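Local coordinates for protein putative alpha-L-fucosidase (Bacteroides thetaiotaomicron, PDB 3EYP) that probably hydrolyses alpha-L-fucosyl linkages in glycans, as a putative lipoprotein of glycoside hydrolase family 29, at residues Ala24-Gly29 with Arg57-Thr62; Thr62-Gly67 with Glu114-Lys119. All coordinates share one frame; numbering follows the deposited sequence.

Interaction 1: Ala24-Gly29 with Arg57-Thr62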
ATOM      1  N   ALA A  24       2.699  -0.090   7.593  1.00 38.95           N
ATOM      2  CA  ALA A  24       3.132   1.128   8.310  1.00 38.48           C
ATOM      3  C   ALA A  24       4.479   1.685   7.846  1.00 37.99           C
ATOM      4  O   ALA A  24       5.362   0.968   7.496  1.00 37.21           O
ATOM      5  CB  ALA A  24       3.135   0.923   9.823  1.00 39.85           C
ATOM      6  N   PHE A  25       4.575   3.025   7.832  1.00 37.27           N
ATOM      7  CA  PHE A  25       5.840   3.719   7.614  1.00 37.11           C
ATOM      8  C   PHE A  25       6.200   4.284   8.989  1.00 36.42           C
ATOM      9  O   PHE A  25       5.333   4.628   9.748  1.00 37.82           O
ATOM     10  CB  PHE A  25       5.645   4.939   6.701  1.00 37.11           C
ATOM     11  CG  PHE A  25       6.546   4.999   5.501  1.00 40.39           C
ATOM     12  CD1 PHE A  25       7.778   4.354   5.461  1.00 38.29           C
ATOM     13  CD2 PHE A  25       6.155   5.774   4.388  1.00 39.90           C
ATOM     14  CE1 PHE A  25       8.562   4.461   4.399  1.00 40.61           C
ATOM     15  CE2 PHE A  25       6.961   5.882   3.299  1.00 41.12           C
ATOM     16  CZ  PHE A  25       8.149   5.224   3.275  1.00 42.01           C
ATOM     17  N   PHE A  26       7.474   4.281   9.303  1.00 36.77           N
ATOM     18  CA  PHE A  26       7.999   4.844  10.548  1.00 35.85           C
ATOM     19  C   PHE A  26       9.145   5.747  10.182  1.00 36.92           C
ATOM     20  O   PHE A  26      10.278   5.287   9.968  1.00 36.88           O
ATOM     21  CB  PHE A  26       8.507   3.779  11.522  1.00 37.49           C
ATOM     22  CG  PHE A  26       7.420   2.926  12.135  1.00 35.34           C
ATOM     23  CD1 PHE A  26       6.362   3.492  12.751  1.00 40.11           C
ATOM     24  CD2 PHE A  26       7.507   1.544  12.091  1.00 35.54           C
ATOM     25  CE1 PHE A  26       5.378   2.733  13.295  1.00 38.92           C
ATOM     26  CE2 PHE A  26       6.517   0.767  12.646  1.00 37.73           C
ATOM     27  CZ  PHE A  26       5.446   1.350  13.220  1.00 36.78           C
ATOM     28  N   HIS A  27       8.835   7.032  10.059  1.00 35.39           N
ATOM     29  CA  HIS A  27       9.822   8.053   9.763  1.00 35.16           C
ATOM     30  C   HIS A  27      10.395   8.583  11.098  1.00 36.45           C
ATOM     31  O   HIS A  27       9.713   9.256  11.863  1.00 38.06           O
ATOM     32  CB  HIS A  27       9.247   9.237   8.984  1.00 35.45           C
ATOM     33  CG  HIS A  27       9.206   9.024   7.510  1.00 36.83           C
ATOM     34  ND1 HIS A  27       8.360   8.104   6.933  1.00 36.00           N
ATOM     35  CD2 HIS A  27       9.935   9.566   6.493  1.00 38.96           C
ATOM     36  CE1 HIS A  27       8.564   8.091   5.624  1.00 41.84           C
ATOM     37  NE2 HIS A  27       9.503   8.972   5.325  1.00 38.84           N
ATOM     38  N   PHE A  28      11.634   8.189  11.327  1.00 36.32           N
ATOM     39  CA  PHE A  28      12.352   8.440  12.584  1.00 36.61           C
ATOM     40  C   PHE A  28      13.846   8.528  12.302  1.00 36.34           C
ATOM     41  O   PHE A  28      14.433   7.761  11.502  1.00 36.52           O
ATOM     42  CB  PHE A  28      12.037   7.314  13.553  1.00 38.18           C
ATOM     43  CG  PHE A  28      12.687   7.426  14.928  1.00 37.25           C
ATOM     44  CD1 PHE A  28      12.304   8.448  15.822  1.00 34.83           C
ATOM     45  CD2 PHE A  28      13.518   6.401  15.367  1.00 39.53           C
ATOM     46  CE1 PHE A  28      12.824   8.492  17.095  1.00 36.22           C
ATOM     47  CE2 PHE A  28      14.077   6.431  16.661  1.00 41.16           C
ATOM     48  CZ  PHE A  28      13.749   7.460  17.522  1.00 38.52           C
ATOM     49  N   GLY A  29      14.441   9.484  12.958  1.00 36.04           N
ATOM     50  CA  GLY A  29      15.875   9.665  12.848  1.00 36.91           C
ATOM     51  C   GLY A  29      16.364  10.939  13.480  1.00 37.93           C
ATOM     52  O   GLY A  29      15.776  11.482  14.399  1.00 37.74           O
ATOM     53  N   ARG A  57       8.391  -2.162  20.561  1.00 42.10           N
ATOM     54  CA  ARG A  57       7.278  -3.070  20.895  1.00 42.23           C
ATOM     55  C   ARG A  57       5.991  -2.254  20.946  1.00 42.49           C
ATOM     56  O   ARG A  57       4.918  -2.689  20.473  1.00 43.48           O
ATOM     57  CB  ARG A  57       7.520  -3.832  22.218  1.00 43.90           C
ATOM     58  CG  ARG A  57       8.782  -4.796  22.180  1.00 43.54           C
ATOM     59  CD  ARG A  57       8.993  -5.489  23.533  1.00 47.36           C
ATOM     60  NE  ARG A  57       8.073  -6.601  23.661  1.00 51.41           N
ATOM     61  CZ  ARG A  57       6.963  -6.628  24.407  1.00 56.89           C
ATOM     62  NH1 ARG A  57       6.211  -7.708  24.391  1.00 57.48           N
ATOM     63  NH2 ARG A  57       6.614  -5.615  25.200  1.00 58.51           N
ATOM     64  N   GLN A  58       6.140  -1.050  21.458  1.00 41.62           N
ATOM     65  CA  GLN A  58       5.023  -0.097  21.556  1.00 41.45           C
ATOM     66  C   GLN A  58       4.497   0.197  20.130  1.00 40.62           C
ATOM     67  O   GLN A  58       3.299   0.295  19.888  1.00 42.56           O
ATOM     68  CB  GLN A  58       5.401   1.181  22.267  1.00 40.16           C
ATOM     69  CG  GLN A  58       4.225   2.108  22.500  1.00 42.37           C
ATOM     70  CD  GLN A  58       4.246   3.342  21.641  1.00 41.80           C
ATOM     71  OE1 GLN A  58       5.087   3.477  20.772  1.00 39.36           O
ATOM     72  NE2 GLN A  58       3.321   4.250  21.881  1.00 39.54           N
ATOM     73  N   TRP A  59       5.431   0.321  19.202  1.00 40.81           N
ATOM     74  CA  TRP A  59       5.105   0.612  17.802  1.00 39.47           C
ATOM     75  C   TRP A  59       4.322  -0.564  17.287  1.00 40.45           C
ATOM     76  O   TRP A  59       3.363  -0.353  16.576  1.00 42.04           O
ATOM     77  CB  TRP A  59       6.313   0.812  16.906  1.00 39.88           C
ATOM     78  CG  TRP A  59       7.334   1.816  17.323  1.00 37.54           C
ATOM     79  CD1 TRP A  59       7.347   2.575  18.469  1.00 39.34           C
ATOM     80  CD2 TRP A  59       8.525   2.107  16.637  1.00 37.33           C
ATOM     81  NE1 TRP A  59       8.445   3.348  18.513  1.00 40.31           N
ATOM     82  CE2 TRP A  59       9.205   3.099  17.396  1.00 38.99           C
ATOM     83  CE3 TRP A  59       9.059   1.688  15.418  1.00 36.71           C
ATOM     84  CZ2 TRP A  59      10.431   3.647  17.001  1.00 39.59           C
ATOM     85  CZ3 TRP A  59      10.294   2.223  15.015  1.00 38.31           C
ATOM     86  CH2 TRP A  59      10.960   3.224  15.804  1.00 40.79           C
ATOM     87  N   MET A  60       4.750  -1.787  17.632  1.00 39.91           N
ATOM     88  CA  MET A  60       4.102  -2.997  17.090  1.00 40.24           C
ATOM     89  C   MET A  60       2.700  -3.138  17.670  1.00 40.40           C
ATOM     90  O   MET A  60       1.797  -3.628  17.033  1.00 41.89           O
ATOM     91  CB  MET A  60       4.864  -4.291  17.346  1.00 40.55           C
ATOM     92  CG  MET A  60       6.212  -4.520  16.612  1.00 41.82           C
ATOM     93  SD  MET A  60       6.383  -3.965  14.910  1.00 35.89           S
ATOM     94  CE  MET A  60       7.686  -2.777  15.055  1.00 42.74           C
ATOM     95  N   GLN A  61       2.515  -2.688  18.879  1.00 41.59           N
ATOM     96  CA  GLN A  61       1.156  -2.778  19.517  1.00 42.05           C
ATOM     97  C   GLN A  61       0.177  -1.857  18.807  1.00 42.85           C
ATOM     98  O   GLN A  61      -0.998  -2.176  18.566  1.00 42.54           O
ATOM     99  CB  GLN A  61       1.245  -2.453  21.007  1.00 43.11           C
ATOM    100  CG  GLN A  61       1.967  -3.511  21.803  1.00 44.42           C
ATOM    101  CD  GLN A  61       2.676  -2.979  23.046  1.00 49.56           C
ATOM    102  OE1 GLN A  61       2.291  -1.957  23.610  1.00 56.65           O
ATOM    103  NE2 GLN A  61       3.722  -3.706  23.492  1.00 54.10           N
ATOM    104  N   THR A  62       0.705  -0.724  18.383  1.00 42.45           N
ATOM    105  CA  THR A  62      -0.073   0.201  17.537  1.00 41.92           C
ATOM    106  C   THR A  62      -0.591  -0.515  16.261  1.00 41.51           C
ATOM    107  O   THR A  62      -1.762  -0.432  15.894  1.00 41.04           O
ATOM    108  CB  THR A  62       0.715   1.492  17.221  1.00 42.15           C
ATOM    109  OG1 THR A  62       0.843   2.262  18.438  1.00 42.44           O
ATOM    110  CG2 THR A  62      -0.003   2.387  16.157  1.00 40.13           C
TER

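Interaction 2: Thr62-Gly67 with Glu114-Lys119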
ATOM      1  N   THR A  62       0.705  -0.724  18.383  1.00 42.45           N
ATOM      2  CA  THR A  62      -0.073   0.201  17.537  1.00 41.92           C
ATOM      3  C   THR A  62      -0.591  -0.515  16.261  1.00 41.51           C
ATOM      4  O   THR A  62      -1.762  -0.432  15.894  1.00 41.04           O
ATOM      5  CB  THR A  62       0.715   1.492  17.221  1.00 42.15           C
ATOM      6  OG1 THR A  62       0.843   2.262  18.438  1.00 42.44           O
ATOM      7  CG2 THR A  62      -0.003   2.387  16.157  1.00 40.13           C
ATOM      8  N   LEU A  63       0.317  -1.203  15.615  1.00 40.21           N
ATOM      9  CA  LEU A  63       0.024  -1.900  14.376  1.00 40.57           C
ATOM     10  C   LEU A  63      -0.907  -3.049  14.597  1.00 41.44           C
ATOM     11  O   LEU A  63      -1.754  -3.319  13.754  1.00 41.66           O
ATOM     12  CB  LEU A  63       1.275  -2.410  13.683  1.00 40.32           C
ATOM     13  CG  LEU A  63       2.288  -1.328  13.310  1.00 41.47           C
ATOM     14  CD1 LEU A  63       3.345  -1.892  12.396  1.00 41.77           C
ATOM     15  CD2 LEU A  63       1.633   0.000  12.722  1.00 38.70           C
ATOM     16  N   LYS A  64      -0.730  -3.770  15.700  1.00 42.92           N
ATOM     17  CA  LYS A  64      -1.636  -4.891  15.983  1.00 44.65           C
ATOM     18  C   LYS A  64      -3.064  -4.368  16.086  1.00 44.20           C
ATOM     19  O   LYS A  64      -3.977  -4.869  15.435  1.00 44.49           O
ATOM     20  CB  LYS A  64      -1.259  -5.627  17.268  1.00 45.07           C
ATOM     21  CG  LYS A  64      -0.039  -6.398  17.105  1.00 49.37           C
ATOM     22  CD  LYS A  64      -0.278  -7.678  16.326  1.00 54.17           C
ATOM     23  CE  LYS A  64       0.977  -8.531  16.287  1.00 56.38           C
ATOM     24  NZ  LYS A  64       0.712  -9.777  15.519  1.00 59.62           N
ATOM     25  N   ALA A  65      -3.240  -3.336  16.896  1.00 44.55           N
ATOM     26  CA  ALA A  65      -4.571  -2.788  17.134  1.00 45.71           C
ATOM     27  C   ALA A  65      -5.148  -2.217  15.863  1.00 46.52           C
ATOM     28  O   ALA A  65      -6.368  -1.983  15.755  1.00 47.07           O
ATOM     29  CB  ALA A  65      -4.585  -1.709  18.204  1.00 46.33           C
ATOM     30  N   ALA A  66      -4.269  -1.936  14.924  1.00 45.78           N
ATOM     31  CA  ALA A  66      -4.705  -1.256  13.719  1.00 44.89           C
ATOM     32  C   ALA A  66      -4.882  -2.169  12.549  1.00 44.60           C
ATOM     33  O   ALA A  66      -5.251  -1.723  11.483  1.00 43.52           O
ATOM     34  CB  ALA A  66      -3.807  -0.137  13.373  1.00 44.20           C
ATOM     35  N   GLY A  67      -4.640  -3.440  12.799  1.00 44.76           N
ATOM     36  CA  GLY A  67      -4.696  -4.494  11.791  1.00 45.02           C
ATOM     37  C   GLY A  67      -3.669  -4.430  10.678  1.00 44.22           C
ATOM     38  O   GLY A  67      -3.929  -4.915   9.574  1.00 45.18           O
ATOM     39  N   GLU A 114       9.606  -9.339  14.572  1.00 42.78           N
ATOM     40  CA  GLU A 114       9.662 -10.821  14.717  1.00 43.23           C
ATOM     41  C   GLU A 114       8.826 -11.278  15.886  1.00 43.20           C
ATOM     42  O   GLU A 114       8.026 -12.186  15.757  1.00 43.41           O
ATOM     43  CB  GLU A 114      11.065 -11.356  14.844  1.00 44.50           C
ATOM     44  CG  GLU A 114      11.063 -12.863  14.847  1.00 47.47           C
ATOM     45  CD  GLU A 114      12.433 -13.443  14.603  1.00 55.01           C
ATOM     46  OE1 GLU A 114      12.489 -14.697  14.425  1.00 61.36           O
ATOM     47  OE2 GLU A 114      13.423 -12.644  14.582  1.00 57.29           O
ATOM     48  N   GLU A 115       8.973 -10.593  17.012  1.00 43.13           N
ATOM     49  CA  GLU A 115       8.242 -10.925  18.206  1.00 43.80           C
ATOM     50  C   GLU A 115       6.762 -10.852  17.938  1.00 43.51           C
ATOM     51  O   GLU A 115       5.976 -11.652  18.434  1.00 43.89           O
ATOM     52  CB  GLU A 115       8.626 -10.034  19.398  1.00 44.37           C
ATOM     53  CG  GLU A 115       7.810 -10.317  20.619  1.00 47.46           C
ATOM     54  CD  GLU A 115       8.049  -9.350  21.747  1.00 50.34           C
ATOM     55  OE1 GLU A 115       8.912  -8.465  21.634  1.00 50.21           O
ATOM     56  OE2 GLU A 115       7.318  -9.438  22.745  1.00 55.17           O
ATOM     57  N   TYR A 116       6.337  -9.866  17.165  1.00 42.23           N
ATOM     58  CA  TYR A 116       4.903  -9.663  17.018  1.00 41.11           C
ATOM     59  C   TYR A 116       4.369 -10.319  15.767  1.00 41.73           C
ATOM     60  O   TYR A 116       3.204 -10.171  15.423  1.00 39.83           O
ATOM     61  CB  TYR A 116       4.569  -8.166  17.032  1.00 41.70           C
ATOM     62  CG  TYR A 116       4.486  -7.578  18.447  1.00 41.20           C
ATOM     63  CD1 TYR A 116       5.624  -7.314  19.186  1.00 42.68           C
ATOM     64  CD2 TYR A 116       3.258  -7.319  19.040  1.00 42.44           C
ATOM     65  CE1 TYR A 116       5.560  -6.818  20.483  1.00 40.55           C
ATOM     66  CE2 TYR A 116       3.185  -6.813  20.318  1.00 46.58           C
ATOM     67  CZ  TYR A 116       4.349  -6.560  21.026  1.00 43.80           C
ATOM     68  OH  TYR A 116       4.280  -6.040  22.296  1.00 48.68           O
ATOM     69  N   GLY A 117       5.231 -10.983  15.028  1.00 40.58           N
ATOM     70  CA  GLY A 117       4.758 -11.611  13.801  1.00 42.81           C
ATOM     71  C   GLY A 117       4.422 -10.752  12.603  1.00 43.75           C
ATOM     72  O   GLY A 117       3.617 -11.120  11.745  1.00 44.69           O
ATOM     73  N   LEU A 118       5.104  -9.621  12.551  1.00 44.45           N
ATOM     74  CA  LEU A 118       4.895  -8.583  11.542  1.00 43.99           C
ATOM     75  C   LEU A 118       6.047  -8.632  10.549  1.00 43.83           C
ATOM     76  O   LEU A 118       7.136  -9.051  10.872  1.00 42.92           O
ATOM     77  CB  LEU A 118       4.765  -7.236  12.229  1.00 44.78           C
ATOM     78  CG  LEU A 118       3.591  -7.150  13.214  1.00 46.97           C
ATOM     79  CD1 LEU A 118       3.438  -5.757  13.766  1.00 51.42           C
ATOM     80  CD2 LEU A 118       2.309  -7.608  12.546  1.00 52.05           C
ATOM     81  N   LYS A 119       5.759  -8.294   9.298  1.00 42.25           N
ATOM     82  CA  LYS A 119       6.784  -8.296   8.274  1.00 41.83           C
ATOM     83  C   LYS A 119       7.563  -6.982   8.281  1.00 40.78           C
ATOM     84  O   LYS A 119       6.991  -5.905   8.135  1.00 41.15           O
ATOM     85  CB  LYS A 119       6.175  -8.552   6.867  1.00 42.41           C
ATOM     86  CG  LYS A 119       5.366  -9.871   6.763  1.00 42.11           C
ATOM     87  CD  LYS A 119       4.352  -9.827   5.557  1.00 43.37           C
ATOM     88  CE  LYS A 119       4.132 -11.240   5.030  1.00 41.71           C
ATOM     89  NZ  LYS A 119       2.947 -11.408   4.178  1.00 38.19           N
TER

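Interaction 1: Ala24-Gly29 with Arg57-Thr62
Trp59 reaches from helix 56-65 to Phe26 on strand 22-26 and to Phe28 just beyond the strand's end, and its atoms meet the two phenylalanines one after the other. At the root of the side chain, CB of Trp59 lies 3.8 Å from CZ of Phe26. With CG anti to the carbonyl carbon (chi1 -53°), the indole runs on toward the strand, and its CE3 comes over one face of the Phe26 ring, offset toward the rim, 3.7 Å from Phe26 CD2. CZ3 of Trp59 is next, 4.1 Å from CG of the same phenylalanine. The two rings are neither parallel nor perpendicular: their planes stand at 48°. At the far end, CH2 of Trp59 approaches CD2 of Phe28 at 4.1 Å, and here the indole turns its edge to the Phe28 face in an edge-to-face pair with planes at 80°.

The three rings form an aromatic cluster in the layer between the parallel strands of a TIM-barrel-type domain and the helices packed outside them; strand 22-26 supplies Phe26, and the chain just beyond its end supplies Phe28. NE1 of Trp59, the polar atom of this buried indole, is satisfied by the carbonyl O of Gly302, which probably also restrains the turn of the ring. Met60 points its CB away from the strand, yet its chain bends back and brings CE to 4.4 Å from CE2 of Phe26. The side chains of Phe109 and Leu63 also touch that of Phe26. With only a methyl at Phe26, as in an alanine here, a gap would probably open next to the Trp59 six-membered ring, and the Met60 methyl would lose its aromatic neighbour on the strand.

Interaction 2: Thr62-Gly67 with Glu114-Lys119
Two neighbouring outer helices of the barrel-type domain, 56-65 and 105-116, meet at their C-terminal ends, where Lys64 of the first reaches across to Tyr116 of the second. The lysine leaves its helix with CG anti to the carbonyl carbon, bends at chi2 (-76°) and then runs out extended, which carries its ammonium group to the other helix end. NZ of Lys64 donates a hydrogen bond to the backbone O of Tyr116; the modelled separation of 2.5 Å is doubtful, because that oxygen is placed too close to its surroundings. The aliphatic part of the chain passes the aromatic side: CE of Lys64 lies at the edge of the Tyr116 ring, in its plane, 3.8 Å from CD2 of Tyr116, while CG of Lys64 is 3.9 Å from that same ring carbon.

Both helices finish in a Schellman motif, with Gly67 and Gly117 adopting the positive phi, and the chain then turns inward to the adjacent parallel strands 70-76 and 119-124. The positive charge of Lys64 lies near the C-terminal end of helix 105-116, where the helix dipole would probably suit it. Leu118, just past Gly117, presents its two methyls to different partners: CD1 packs 4.0 Å from CB of Leu63, and CD2 lies 4.1 Å from CE of Lys64. Leu63 and Leu118 cross at a slant on the inner side of the contact, where Leu63 also touches Ala71 and Ala24. The phenol OH of Tyr116 points elsewhere and is hydrogen-bonded to NE2 of Gln61, on the same helix as Lys64.

From the N terminus, segment Ala24-Gly29 takes in the end of strand 22-26 and the loop after it, and interaction 1 closes the long, mostly irregular loop that returns the chain in helix 56-65. The segments of the two interactions share Thr62, and interaction 2 then closes the excursion through strand 70-76 and most of helix 105-116; the two loops follow in series, neither nested nor crossed. Helix 56-65 serves both, tied inward to the first barrel strand and laterally to the next helix. The contacts also touch directly: Arg57 NH1 forms a salt bridge with Glu115 OE2 at 2.6 Å, and Ala24 packs its CB against CD2 of Leu63, joining strand, helix and helix into one block.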